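Local coordinates for protein muramoyltetrapeptide carboxypeptidase (Oxalobacter formigenes OXCC13, PDB 6UUK) that probably acts as a serine-type LD-carboxypeptidase of the S66 family, cleaving the terminal D-alanine from muramoyl tetrapeptides of the cell wall, at residues Asn222-Ala227 with Val245-Glu250; Glu102-Gln107 with Thr130-Asp135; Ser184-Asn189 with Thr317-Thr322. One frame throughout, in Å; residues are numbered along the deposited sequence.

From the N terminus, contact 2 comes first: helix 101-111 and the segment ahead of helix 138-142 close a short loop that contains strand 119-122 of the six-stranded sheet. It is complete before contact 3 opens at 184-189, so those two run in series, with about 29 Å between centres. Contact 1 then opens and closes within the long excursion that contact 3 spans. It joins helix 223-228 to strand 242-248 of the seven-stranded sheet and holds a predicted charge-relay residue. The chain returns at 317-322, where contact 3 ties the start of helix 185-196 to the segment leading into strand 323-325. Contacts 1 and 2 both touch the second subunit.

Contact 1: residues Asn222-Ala227 with Val245-Glu250; sequences NLTMLA and VEDIHE
In the beta-alpha-beta unit of strand 213-222, helix 223-228 and strand 242-248, Leu-223 N donates to Glu-246 O at 2.7 Å with an angle of 161° at the hydrogen, beside the parallel bridge between Asn-222 and Glu-246. Asn-222 is the N-cap of the helix. Its CG lies anti to the backbone N (chi1 -176°), and OD1 accepts from the backbone N of Met-225 (a selenomethionine) at 3.1 Å, the donor lying in the plane of the carbonyl, toward one of its lone pairs. The other branch, ND2, makes a weak 3.5 Å bond to Glu-246 OE1, with amide and carboxylate planes 63° apart. Thr-224 OG1 gives a short bond of 2.5 Å to the syn lone pair of Asp-247 OD2, while Asp-247 OD1 takes Ile-248 N at 2.9 Å, so both carboxylate oxygens are gripped. Val-245 CG1 lies 3.7 Å from Leu-226 CD1 and 4.1 Å from Leu-223 CD1, touching two leucines about one helical turn apart. Glu-246 OE2 has a weak hydrogen bond with His-316 ND1, consistent with the predicted charge relay. Around this, helix 252-264 packs on Leu-223 through Val-255 and Met-258, Phe-279 of strand 273-280 lies against Val-245, and helix 155-163 meets Leu-226.

Contact 2: residues Glu102-Gln107 with Thr130-Asp135; sequences EERSRQ and TRLLHD
Leu-132 packs against Arg-104 where helix 101-111 meets the loop before helix 138-142, within the LD-carboxypeptidase N-terminal domain and away from the predicted active-site residues. The methyl CD2 of Leu-132 sits 3.7 Å from Arg-104 CB and 3.6 Å from Arg-104 NH2. Arg-104 NE is also 3.7 Å from Leu-132 CD2: the bend at chi3 (-48°) brings NE back to the methyl that CB already touches. The two side chains cross at about a right angle. Arg-131 CB approaches the same guanidinium at its edge, in plane, 3.9 Å from Arg-104 NH2.

Leu-132 and Asp-135 both press carbons against the Ser-105 hydroxyl. Its OG lies 3.1 Å from Leu-132 CB and 3.2 Å from Asp-135 CB, and Ser-105 CB adds a 3.6 Å approach to Asp-135 CB. The hydroxyl is hydrogen-bonded to Asp-101 O, one turn back in its own helix.

Polar bonds of the arginines run outside the two segments. Arg-104 NH2 forms a salt bridge with Asp-101, NH1 bonds to Ala-99 O, and the guanidinium makes a cation-pi contact with Phe-97; Arg-131 continues into the subunit interface, its NE bridging to Glu-256 of the second subunit. An alanine in place of Arg-104 would probably leave Asp-101 without that salt-bridge mate and open a gap beside Leu-132 CD2. Arg-104 NH2 and Arg-131 NH2 stand 5.6 Å apart, like charges that the two acids would be expected to offset. The contact is thus van der Waals packing: leucine and aspartate carbons against an arginine and a serine that bond elsewhere.

Contact 3: residues Ser184-Asn189 with Thr317-Thr322; sequences SAFTLN and TKDKVT
Ser-184 and Asp-319 join the N-cap of helix 185-196 to the loop that follows the predicted charge-relay residue His-316. Ser-184 OG accepts from Thr-187 N at 3.3 Å, the capping bond, and donates to Asp-319 OD1 at 2.5 Å from above the carboxylate plane, 56° out of it. The serine hydroxyl thus takes part in both the helix cap and the link to the loop. Beside it, Lys-318 CG and CE both touch Ser-184 CB, while the ammonium of this lysine forms a salt bridge with Asp-182.

Phe-186 can be traced outward from its backbone. CB meets Asp-319 OD2 at 3.2 Å. CG, anti to the backbone N (chi1 179°), is next to the same oxygen, with ring and carboxylate planes only 7° apart. CD1 then reaches Asp-319 CB at 3.5 Å, CE1 approaches both Lys-320 O and Val-321 CG1, and at the tip CZ packs on Val-321 CG1 at 3.6 Å. The ring therefore follows the loop across three consecutive residues, and it also meets the ring of His-190.

Thr-187 supplies the central polar grip. Its OG1 donates to Lys-318 O at 2.6 Å and accepts from Lys-320 N at 2.9 Å; one hydroxyl thereby holds the loop backbone on both sides of Asp-319. Its methyl CG2 packs on Lys-320 CG, and its CA makes a CH...O contact with Lys-320 O. That carbonyl is also tied to the helix by a water, which donates to Lys-320 O at 2.6 Å and to Thr-187 O, and accepts from Thr-322 OG1.

Contact 1: residues Asn222-Ala227 with Val245-Glu250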
loop_
_atom_site.group_PDB
_atom_site.type_symbol
_atom_site.label_atom_id
_atom_site.label_comp_id
_atom_site.label_asym_id
_atom_site.label_seq_id
_atom_site.Cartn_x
_atom_site.Cartn_y
_atom_site.Cartn_z
ATOM N N ASN B 222 3.765 10.881 -3.851
ATOM C CA ASN B 222 2.594 10.325 -3.188
ATOM C C ASN B 222 3.004 9.154 -2.304
ATOM O O ASN B 222 3.759 8.277 -2.733
ATOM C CB ASN B 222 1.560 9.882 -4.222
ATOM C CG ASN B 222 0.279 9.379 -3.587
ATOM O OD1 ASN B 222 0.113 8.181 -3.368
ATOM N ND2 ASN B 222 -0.633 10.296 -3.287
ATOM N N LEU B 223 2.500 9.143 -1.067
ATOM C CA LEU B 223 2.904 8.112 -0.114
ATOM C C LEU B 223 2.413 6.733 -0.538
ATOM O O LEU B 223 3.120 5.735 -0.356
ATOM C CB LEU B 223 2.389 8.460 1.283
ATOM C CG LEU B 223 2.710 7.450 2.387
ATOM C CD1 LEU B 223 4.214 7.264 2.527
ATOM C CD2 LEU B 223 2.095 7.882 3.707
ATOM N N THR B 224 1.205 6.655 -1.100
ATOM C CA THR B 224 0.674 5.363 -1.523
ATOM C C THR B 224 1.471 4.795 -2.692
ATOM O O THR B 224 1.695 3.581 -2.767
ATOM C CB THR B 224 -0.804 5.496 -1.893
ATOM O OG1 THR B 224 -1.528 6.042 -0.783
ATOM C CG2 THR B 224 -1.394 4.141 -2.254
HETATM N N MSE B 225 1.917 5.654 -3.602
HETATM C CA MSE B 225 2.668 5.208 -4.768
HETATM C C MSE B 225 4.110 4.868 -4.404
HETATM O O MSE B 225 4.739 4.031 -5.049
HETATM C CB MSE B 225 2.635 6.275 -5.863
HETATM C CG MSE B 225 1.241 6.799 -6.155
HETATM SE SE MSE B 225 -0.034 5.372 -6.533
HETATM C CE MSE B 225 -1.688 6.387 -6.339
ATOM N N LEU B 226 4.632 5.523 -3.364
ATOM C CA LEU B 226 5.984 5.222 -2.906
ATOM C C LEU B 226 6.031 3.903 -2.144
ATOM O O LEU B 226 6.933 3.086 -2.359
ATOM C CB LEU B 226 6.516 6.366 -2.042
ATOM C CG LEU B 226 6.925 7.634 -2.794
ATOM C CD1 LEU B 226 7.400 8.706 -1.828
ATOM C CD2 LEU B 226 8.000 7.319 -3.822
ATOM N N ALA B 227 5.070 3.680 -1.242
ATOM C CA ALA B 227 4.976 2.385 -0.576
ATOM C C ALA B 227 4.664 1.277 -1.572
ATOM O O ALA B 227 5.061 0.124 -1.365
ATOM C CB ALA B 227 3.915 2.435 0.522
ATOM N N VAL B 245 6.767 13.328 1.160
ATOM C CA VAL B 245 5.597 12.493 0.920
ATOM C C VAL B 245 4.332 13.307 1.154
ATOM O O VAL B 245 4.339 14.334 1.836
ATOM C CB VAL B 245 5.582 11.230 1.812
ATOM C CG1 VAL B 245 6.713 10.289 1.432
ATOM C CG2 VAL B 245 5.675 11.617 3.280
ATOM N N GLU B 246 3.233 12.825 0.574
ATOM C CA GLU B 246 1.916 13.418 0.760
ATOM C C GLU B 246 0.867 12.389 0.361
ATOM O O GLU B 246 1.166 11.415 -0.335
ATOM C CB GLU B 246 1.754 14.712 -0.048
ATOM C CG GLU B 246 2.055 14.588 -1.539
ATOM C CD GLU B 246 0.906 13.991 -2.331
ATOM O OE1 GLU B 246 1.173 13.268 -3.314
ATOM O OE2 GLU B 246 -0.262 14.240 -1.967
ATOM N N ASP B 247 -0.366 12.619 0.805
ATOM C CA ASP B 247 -1.461 11.698 0.521
ATOM C C ASP B 247 -2.777 12.367 0.895
ATOM O O ASP B 247 -2.802 13.427 1.527
ATOM C CB ASP B 247 -1.291 10.377 1.277
ATOM C CG ASP B 247 -1.667 9.173 0.438
ATOM O OD1 ASP B 247 -2.500 9.322 -0.480
ATOM O OD2 ASP B 247 -1.127 8.077 0.696
ATOM N N ILE B 248 -3.879 11.726 0.491
ATOM C CA ILE B 248 -5.227 12.158 0.837
ATOM C C ILE B 248 -6.086 10.928 1.092
ATOM O O ILE B 248 -5.747 9.810 0.698
ATOM C CB ILE B 248 -5.879 13.032 -0.258
ATOM C CG1 ILE B 248 -5.694 12.390 -1.635
ATOM C CG2 ILE B 248 -5.329 14.449 -0.213
ATOM C CD1 ILE B 248 -6.536 13.021 -2.721
ATOM N N HIS B 249 -7.221 11.155 1.756
ATOM C CA HIS B 249 -8.175 10.111 2.130
ATOM C C HIS B 249 -7.554 9.043 3.024
ATOM O O HIS B 249 -8.043 7.909 3.067
ATOM C CB HIS B 249 -8.799 9.442 0.897
ATOM C CG HIS B 249 -9.144 10.392 -0.206
ATOM N ND1 HIS B 249 -9.992 11.463 -0.031
ATOM C CD2 HIS B 249 -8.767 10.418 -1.507
ATOM C CE1 HIS B 249 -10.116 12.115 -1.174
ATOM N NE2 HIS B 249 -9.383 11.501 -2.085
ATOM N N GLU B 250 -6.486 9.374 3.746
ATOM C CA GLU B 250 -5.748 8.400 4.540
ATOM C C GLU B 250 -5.849 8.753 6.015
ATOM O O GLU B 250 -5.471 9.857 6.421
ATOM C CB GLU B 250 -4.280 8.338 4.112
ATOM C CG GLU B 250 -4.073 8.012 2.646
ATOM C CD GLU B 250 -4.725 6.707 2.234
ATOM O OE1 GLU B 250 -4.677 5.738 3.021
ATOM O OE2 GLU B 250 -5.293 6.654 1.124
#

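Contact 2: residues Glu102-Gln107 with Thr130-Asp135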
loop_
_atom_site.group_PDB
_atom_site.type_symbol
_atom_site.label_atom_id
_atom_site.label_comp_id
_atom_site.label_asym_id
_atom_site.label_seq_id
_atom_site.Cartn_x
_atom_site.Cartn_y
_atom_site.Cartn_z
ATOM N N GLU B 102 -1.410 -0.208 -24.237
ATOM C CA GLU B 102 -0.506 -0.015 -25.365
ATOM C C GLU B 102 -0.702 1.350 -26.012
ATOM O O GLU B 102 0.266 1.951 -26.491
ATOM C CB GLU B 102 -0.703 -1.126 -26.399
ATOM C CG GLU B 102 -0.461 -2.535 -25.869
ATOM C CD GLU B 102 -1.638 -3.078 -25.076
ATOM O OE1 GLU B 102 -2.732 -2.480 -25.152
ATOM O OE2 GLU B 102 -1.467 -4.098 -24.375
ATOM N N GLU B 103 -1.937 1.855 -26.036
ATOM C CA GLU B 103 -2.178 3.169 -26.621
ATOM C C GLU B 103 -1.691 4.280 -25.700
ATOM O O GLU B 103 -1.088 5.255 -26.164
ATOM C CB GLU B 103 -3.663 3.343 -26.939
ATOM C CG GLU B 103 -4.012 4.690 -27.557
ATOM C CD GLU B 103 -3.336 4.918 -28.899
ATOM O OE1 GLU B 103 -3.064 3.927 -29.609
ATOM O OE2 GLU B 103 -3.076 6.091 -29.241
ATOM N N ARG B 104 -1.943 4.154 -24.394
ATOM C CA ARG B 104 -1.417 5.134 -23.450
ATOM C C ARG B 104 0.105 5.140 -23.454
ATOM O O ARG B 104 0.724 6.194 -23.275
ATOM C CB ARG B 104 -1.940 4.858 -22.038
ATOM C CG ARG B 104 -3.447 4.942 -21.894
ATOM C CD ARG B 104 -3.861 5.058 -20.433
ATOM N NE ARG B 104 -3.197 4.073 -19.584
ATOM C CZ ARG B 104 -3.630 2.830 -19.394
ATOM N NH1 ARG B 104 -4.730 2.410 -20.003
ATOM N NH2 ARG B 104 -2.961 2.006 -18.600
ATOM N N SER B 105 0.726 3.976 -23.661
ATOM C CA SER B 105 2.182 3.916 -23.713
ATOM C C SER B 105 2.716 4.586 -24.972
ATOM O O SER B 105 3.722 5.304 -24.922
ATOM C CB SER B 105 2.648 2.463 -23.641
ATOM O OG SER B 105 2.040 1.786 -22.559
ATOM N N ARG B 106 2.058 4.359 -26.112
ATOM C CA ARG B 106 2.504 4.961 -27.362
ATOM C C ARG B 106 2.381 6.478 -27.330
ATOM O O ARG B 106 3.209 7.178 -27.925
ATOM C CB ARG B 106 1.705 4.387 -28.532
ATOM C CG ARG B 106 2.211 4.816 -29.898
ATOM C CD ARG B 106 1.126 4.668 -30.950
ATOM N NE ARG B 106 -0.056 5.454 -30.611
ATOM C CZ ARG B 106 -0.189 6.750 -30.871
ATOM N NH1 ARG B 106 0.789 7.411 -31.474
ATOM N NH2 ARG B 106 -1.300 7.387 -30.525
ATOM N N GLN B 107 1.362 7.005 -26.646
ATOM C CA GLN B 107 1.191 8.449 -26.561
ATOM C C GLN B 107 2.280 9.116 -25.730
ATOM O O GLN B 107 2.522 10.316 -25.897
ATOM C CB GLN B 107 -0.185 8.784 -25.982
ATOM C CG GLN B 107 -1.349 8.352 -26.861
ATOM C CD GLN B 107 -2.695 8.553 -26.193
ATOM O OE1 GLN B 107 -2.785 9.139 -25.114
ATOM N NE2 GLN B 107 -3.752 8.064 -26.832
ATOM N N THR B 130 1.233 2.348 -13.626
ATOM C CA THR B 130 1.816 1.066 -13.243
ATOM C C THR B 130 1.546 -0.007 -14.292
ATOM O O THR B 130 2.402 -0.867 -14.534
ATOM C CB THR B 130 1.270 0.632 -11.878
ATOM O OG1 THR B 130 1.687 1.570 -10.876
ATOM C CG2 THR B 130 1.774 -0.755 -11.502
ATOM N N ARG B 131 0.380 0.045 -14.941
ATOM C CA ARG B 131 0.008 -0.964 -15.927
ATOM C C ARG B 131 0.911 -0.974 -17.154
ATOM O O ARG B 131 0.787 -1.885 -17.979
ATOM C CB ARG B 131 -1.436 -0.751 -16.384
ATOM C CG ARG B 131 -2.485 -1.438 -15.532
ATOM C CD ARG B 131 -3.814 -1.478 -16.270
ATOM N NE ARG B 131 -4.784 -2.359 -15.626
ATOM C CZ ARG B 131 -5.910 -2.769 -16.199
ATOM N NH1 ARG B 131 -6.738 -3.572 -15.544
ATOM N NH2 ARG B 131 -6.206 -2.383 -17.432
ATOM N N LEU B 132 1.807 0.003 -17.303
ATOM C CA LEU B 132 2.588 0.107 -18.529
ATOM C C LEU B 132 4.040 0.485 -18.257
ATOM O O LEU B 132 4.694 1.089 -19.114
ATOM C CB LEU B 132 1.950 1.114 -19.490
ATOM C CG LEU B 132 1.327 2.378 -18.890
ATOM C CD1 LEU B 132 2.379 3.425 -18.551
ATOM C CD2 LEU B 132 0.282 2.954 -19.831
ATOM N N LEU B 133 4.567 0.133 -17.081
ATOM C CA LEU B 133 5.967 0.422 -16.792
ATOM C C LEU B 133 6.902 -0.337 -17.725
ATOM O O LEU B 133 7.976 0.167 -18.072
ATOM C CB LEU B 133 6.286 0.086 -15.335
ATOM C CG LEU B 133 5.734 1.041 -14.275
ATOM C CD1 LEU B 133 6.052 0.529 -12.881
ATOM C CD2 LEU B 133 6.294 2.440 -14.475
ATOM N N HIS B 134 6.513 -1.542 -18.145
ATOM C CA HIS B 134 7.334 -2.321 -19.062
ATOM C C HIS B 134 7.119 -1.932 -20.518
ATOM O O HIS B 134 7.985 -2.211 -21.354
ATOM C CB HIS B 134 7.053 -3.814 -18.879
ATOM C CG HIS B 134 7.349 -4.318 -17.501
ATOM N ND1 HIS B 134 8.626 -4.607 -17.073
ATOM C CD2 HIS B 134 6.532 -4.585 -16.454
ATOM C CE1 HIS B 134 8.585 -5.029 -15.822
ATOM N NE2 HIS B 134 7.325 -5.027 -15.423
ATOM N N ASP B 135 5.988 -1.301 -20.842
ATOM C CA ASP B 135 5.754 -0.864 -22.215
ATOM C C ASP B 135 6.587 0.362 -22.561
ATOM O O ASP B 135 6.906 0.583 -23.736
ATOM C CB ASP B 135 4.270 -0.570 -22.431
ATOM C CG ASP B 135 3.394 -1.785 -22.202
ATOM O OD1 ASP B 135 3.872 -2.916 -22.432
ATOM O OD2 ASP B 135 2.227 -1.609 -21.795
#

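Contact 3: residues Ser184-Asn189 with Thr317-Thr322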
loop_
_atom_site.group_PDB
_atom_site.type_symbol
_atom_site.label_atom_id
_atom_site.label_comp_id
_atom_site.label_asym_id
_atom_site.label_seq_id
_atom_site.Cartn_x
_atom_site.Cartn_y
_atom_site.Cartn_z
ATOM N N SER B 184 -5.851 28.750 -8.852
ATOM C CA SER B 184 -4.946 29.162 -7.788
ATOM C C SER B 184 -3.755 29.893 -8.395
ATOM O O SER B 184 -3.007 29.316 -9.190
ATOM C CB SER B 184 -4.474 27.954 -6.978
ATOM O OG SER B 184 -3.537 28.339 -5.987
ATOM N N ALA B 185 -3.585 31.163 -8.018
ATOM C CA ALA B 185 -2.407 31.902 -8.455
ATOM C C ALA B 185 -1.140 31.358 -7.811
ATOM O O ALA B 185 -0.069 31.396 -8.425
ATOM C CB ALA B 185 -2.570 33.389 -8.142
ATOM N N PHE B 186 -1.242 30.846 -6.583
ATOM C CA PHE B 186 -0.078 30.271 -5.915
ATOM C C PHE B 186 0.448 29.058 -6.670
ATOM O O PHE B 186 1.663 28.890 -6.824
ATOM C CB PHE B 186 -0.439 29.900 -4.476
ATOM C CG PHE B 186 0.686 29.267 -3.705
ATOM C CD1 PHE B 186 0.838 27.888 -3.677
ATOM C CD2 PHE B 186 1.582 30.047 -2.995
ATOM C CE1 PHE B 186 1.867 27.305 -2.966
ATOM C CE2 PHE B 186 2.613 29.468 -2.281
ATOM C CZ PHE B 186 2.755 28.095 -2.267
ATOM N N THR B 187 -0.453 28.199 -7.151
ATOM C CA THR B 187 -0.028 26.988 -7.844
ATOM C C THR B 187 0.521 27.306 -9.229
ATOM O O THR B 187 1.580 26.800 -9.621
ATOM C CB THR B 187 -1.197 26.005 -7.944
ATOM O OG1 THR B 187 -1.604 25.607 -6.629
ATOM C CG2 THR B 187 -0.795 24.774 -8.742
ATOM N N LEU B 188 -0.183 28.154 -9.984
ATOM C CA LEU B 188 0.210 28.415 -11.365
ATOM C C LEU B 188 1.476 29.260 -11.449
ATOM O O LEU B 188 2.283 29.071 -12.366
ATOM C CB LEU B 188 -0.937 29.092 -12.117
ATOM C CG LEU B 188 -1.949 28.187 -12.831
ATOM C CD1 LEU B 188 -2.567 27.166 -11.884
ATOM C CD2 LEU B 188 -3.032 29.021 -13.497
ATOM N N ASN B 189 1.672 30.189 -10.511
ATOM C CA ASN B 189 2.876 31.014 -10.535
ATOM C C ASN B 189 4.099 30.231 -10.074
ATOM O O ASN B 189 5.196 30.417 -10.614
ATOM C CB ASN B 189 2.681 32.262 -9.671
ATOM C CG ASN B 189 1.586 33.168 -10.198
ATOM O OD1 ASN B 189 0.814 32.784 -11.077
ATOM N ND2 ASN B 189 1.507 34.379 -9.658
ATOM N N THR B 317 -3.992 19.678 -2.701
ATOM C CA THR B 317 -4.629 20.904 -2.254
ATOM C C THR B 317 -4.688 21.905 -3.399
ATOM O O THR B 317 -4.027 21.745 -4.429
ATOM C CB THR B 317 -3.877 21.514 -1.065
ATOM O OG1 THR B 317 -2.521 21.787 -1.442
ATOM C CG2 THR B 317 -3.881 20.555 0.116
ATOM N N LYS B 318 -5.500 22.946 -3.208
ATOM C CA LYS B 318 -5.595 24.000 -4.214
ATOM C C LYS B 318 -4.249 24.685 -4.413
ATOM O O LYS B 318 -3.798 24.876 -5.547
ATOM C CB LYS B 318 -6.663 25.016 -3.812
ATOM C CG LYS B 318 -6.602 26.311 -4.605
ATOM C CD LYS B 318 -7.659 27.298 -4.144
ATOM C CE LYS B 318 -7.510 28.629 -4.858
ATOM N NZ LYS B 318 -8.563 29.594 -4.446
ATOM N N ASP B 319 -3.593 25.061 -3.317
ATOM C CA ASP B 319 -2.280 25.690 -3.375
ATOM C C ASP B 319 -1.202 24.626 -3.207
ATOM O O ASP B 319 -1.116 23.981 -2.158
ATOM C CB ASP B 319 -2.145 26.765 -2.298
ATOM C CG ASP B 319 -2.874 28.042 -2.658
ATOM O OD1 ASP B 319 -3.814 27.983 -3.479
ATOM O OD2 ASP B 319 -2.494 29.108 -2.132
ATOM N N LYS B 320 -0.387 24.444 -4.244
ATOM C CA LYS B 320 0.710 23.491 -4.210
ATOM C C LYS B 320 1.900 24.079 -4.952
ATOM O O LYS B 320 1.760 24.986 -5.776
ATOM C CB LYS B 320 0.313 22.143 -4.829
ATOM C CG LYS B 320 0.147 22.182 -6.340
ATOM C CD LYS B 320 -0.351 20.851 -6.878
ATOM C CE LYS B 320 -1.752 20.549 -6.377
ATOM N NZ LYS B 320 -2.252 19.237 -6.868
ATOM N N VAL B 321 3.081 23.552 -4.648
ATOM C CA VAL B 321 4.316 23.987 -5.282
ATOM C C VAL B 321 4.788 22.902 -6.241
ATOM O O VAL B 321 4.336 21.753 -6.200
ATOM C CB VAL B 321 5.412 24.320 -4.249
ATOM C CG1 VAL B 321 4.988 25.496 -3.384
ATOM C CG2 VAL B 321 5.718 23.103 -3.391
ATOM N N THR B 322 5.714 23.282 -7.117
ATOM C CA THR B 322 6.325 22.364 -8.069
ATOM C C THR B 322 7.701 21.975 -7.538
ATOM O O THR B 322 8.602 22.815 -7.457
ATOM C CB THR B 322 6.426 22.996 -9.456
ATOM O OG1 THR B 322 5.110 23.241 -9.965
ATOM C CG2 THR B 322 7.169 22.070 -10.408
HETATM O O HOH W 1 2.757 24.612 -8.141
#